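Putative histidinol-phosphate aminotransferase (PDB 3P1T) probably acts as a pyridoxal-phosphate-dependent aminotransferase, possibly converting histidinol phosphate and 2-oxoglutarate to imidazole acetol phosphate and glutamate in histidine biosynthesis. Local coordinates at the interface of chains A and B. Residues are numbered along the deposited sequence; one frame, centred on the assembly and turned at random. Chains: chain A/B, Putative histidinol-phosphate aminotransferase.

The interface of chains A and B. Residues chain A 201-205; chain B 45-48.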
ATOM      1  N   GLY A 201      -8.184   4.566 -15.361  1.00 37.24           N
ATOM      2  CA  GLY A 201      -8.907   5.449 -14.448  1.00 36.66           C
ATOM      3  C   GLY A 201      -8.875   5.128 -12.959  1.00 40.14           C
ATOM      4  O   GLY A 201      -9.816   5.479 -12.238  1.00 39.46           O
ATOM      5  N   LEU A 202      -7.778   4.534 -12.461  1.00 36.40           N
ATOM      6  CA  LEU A 202      -7.657   4.232 -11.029  1.00 35.63           C
ATOM      7  C   LEU A 202      -6.550   5.075 -10.354  1.00 41.07           C
ATOM      8  O   LEU A 202      -5.913   4.588  -9.421  1.00 42.14           O
ATOM      9  CB  LEU A 202      -7.374   2.734 -10.819  1.00 35.00           C
ATOM     10  CG  LEU A 202      -8.315   1.723 -11.478  1.00 39.10           C
ATOM     11  CD1 LEU A 202      -7.916   0.330 -11.107  1.00 38.09           C
ATOM     12  CD2 LEU A 202      -9.744   1.948 -11.069  1.00 41.25           C
ATOM     13  N   ALA A 203      -6.350   6.344 -10.782  1.00 37.13           N
ATOM     14  CA  ALA A 203      -5.309   7.243 -10.247  1.00 36.50           C
ATOM     15  C   ALA A 203      -5.345   7.353  -8.708  1.00 43.64           C
ATOM     16  O   ALA A 203      -4.285   7.387  -8.078  1.00 44.59           O
ATOM     17  CB  ALA A 203      -5.449   8.628 -10.855  1.00 36.96           C
ATOM     18  N   GLY A 204      -6.548   7.381  -8.128  1.00 39.96           N
ATOM     19  CA  GLY A 204      -6.737   7.499  -6.693  1.00 38.73           C
ATOM     20  C   GLY A 204      -6.374   6.261  -5.910  1.00 42.33           C
ATOM     21  O   GLY A 204      -6.343   6.321  -4.679  1.00 43.07           O
ATOM     22  N   LEU A 205      -6.107   5.124  -6.599  1.00 37.33           N
ATOM     23  CA  LEU A 205      -5.766   3.854  -5.927  1.00 35.92           C
ATOM     24  C   LEU A 205      -4.273   3.603  -5.975  1.00 40.62           C
ATOM     25  O   LEU A 205      -3.755   2.829  -5.160  1.00 39.97           O
ATOM     26  CB  LEU A 205      -6.511   2.657  -6.526  1.00 35.69           C
ATOM     27  CG  LEU A 205      -8.027   2.798  -6.670  1.00 40.71           C
ATOM     28  CD1 LEU A 205      -8.630   1.496  -7.070  1.00 41.15           C
ATOM     29  CD2 LEU A 205      -8.675   3.317  -5.389  1.00 44.44           C
TER
ATOM     30  N   ILE B  45     -12.506   7.781  -7.952  1.00 42.25           N
ATOM     31  CA  ILE B  45     -11.273   6.975  -7.919  1.00 41.28           C
ATOM     32  C   ILE B  45     -10.327   7.356  -9.085  1.00 46.31           C
ATOM     33  O   ILE B  45      -9.150   6.988  -9.036  1.00 47.50           O
ATOM     34  CB  ILE B  45     -11.540   5.448  -7.920  1.00 43.16           C
ATOM     35  CG1 ILE B  45     -12.291   4.999  -9.190  1.00 44.23           C
ATOM     36  CG2 ILE B  45     -12.239   5.034  -6.639  1.00 41.91           C
ATOM     37  CD1 ILE B  45     -12.454   3.527  -9.335  1.00 53.19           C
ATOM     38  N   ASN B  46     -10.810   8.137 -10.074  1.00 40.70           N
ATOM     39  CA  ASN B  46     -10.016   8.574 -11.230  1.00 40.05           C
ATOM     40  C   ASN B  46      -9.100   9.762 -10.891  1.00 43.27           C
ATOM     41  O   ASN B  46      -8.271  10.138 -11.727  1.00 44.83           O
ATOM     42  CB  ASN B  46     -10.948   8.962 -12.400  1.00 39.71           C
ATOM     43  CG  ASN B  46     -11.923  10.086 -12.126  1.00 52.25           C
ATOM     44  OD1 ASN B  46     -12.557  10.174 -11.077  1.00 45.76           O
ATOM     45  ND2 ASN B  46     -12.116  10.942 -13.102  1.00 46.32           N
ATOM     46  N   ARG B  47      -9.266  10.358  -9.692  1.00 36.81           N
ATOM     47  CA  ARG B  47      -8.515  11.523  -9.237  1.00 36.82           C
ATOM     48  C   ARG B  47      -7.656  11.212  -8.016  1.00 42.98           C
ATOM     49  O   ARG B  47      -8.083  10.459  -7.131  1.00 41.10           O
ATOM     50  CB  ARG B  47      -9.481  12.678  -8.876  1.00 36.10           C
ATOM     51  CG  ARG B  47     -10.500  13.122  -9.943  1.00 35.79           C
ATOM     52  CD  ARG B  47      -9.914  13.937 -11.073  1.00 48.30           C
ATOM     53  NE  ARG B  47     -10.945  14.296 -12.048  1.00 59.22           N
ATOM     54  CZ  ARG B  47     -10.713  14.959 -13.173  1.00 75.41           C
ATOM     55  NH1 ARG B  47      -9.475  15.333 -13.490  1.00 54.82           N
ATOM     56  NH2 ARG B  47     -11.712  15.240 -13.998  1.00 73.42           N
ATOM     57  N   TYR B  48      -6.476  11.849  -7.927  1.00 43.25           N
ATOM     58  CA  TYR B  48      -5.591  11.671  -6.772  1.00 43.62           C
ATOM     59  C   TYR B  48      -6.270  12.259  -5.502  1.00 49.00           C
ATOM     60  O   TYR B  48      -6.890  13.331  -5.592  1.00 48.72           O
ATOM     61  CB  TYR B  48      -4.208  12.296  -7.022  1.00 45.16           C
ATOM     62  CG  TYR B  48      -3.382  11.551  -8.050  1.00 48.56           C
ATOM     63  CD1 TYR B  48      -2.708  10.375  -7.715  1.00 49.87           C
ATOM     64  CD2 TYR B  48      -3.232  12.044  -9.346  1.00 50.32           C
ATOM     65  CE1 TYR B  48      -1.947   9.681  -8.657  1.00 51.73           C
ATOM     66  CE2 TYR B  48      -2.464  11.362 -10.297  1.00 51.67           C
ATOM     67  CZ  TYR B  48      -1.812  10.186  -9.944  1.00 61.21           C
ATOM     68  OH  TYR B  48      -1.026   9.516 -10.860  1.00 63.75           O
TER
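B:Ile45 lies against the loop from A:Gly201 to A:Leu205, and with A:Ala203 and A:Gly201 it buries most of the surface in this small patch of a two-fold symmetric interface. Fold-type I aminotransferases commonly work as dimers, so this pairing is plausibly the biological one. B:Ile45 follows the 3-10 helix 42-44 and touches chain A with both backbone and side chain. Its carbonyl O accepts a hydrogen bond from the amide N of A:Gly204 (2.8 Å, 154° at H), with the donor tilted 30° from the carbonyl plane. Its CG1 sits between the backbone N and the carbonyl carbon (chi1 61°), and the extended branch carries CD1 alongside A:Leu202, where it meets CD2 at 3.6 Å; the two side chains point the same way. The other branch, CG2, comes more loosely within 4.1 Å of CD2 of A:Leu205, the two side chains crossing obliquely. The carbonyl O of A:Gly201 comes to 3.3 Å from CA of B:Asn46, a van der Waals contact made by backbone atoms. The methyl of A:Ala203 fits between the B:Asn46 carbonyl and the ring of B:Tyr48. It stands over the centre of one ring face, 4.0 Å above the plane, while the B:Asn46 O approaches the same CB to 3.3 Å. The carbonyl O of A:Ala203 stands on the same side of the ring, above the plane and displaced beyond the CD1-CE1 bond, 3.3 Å from CE1 of B:Tyr48.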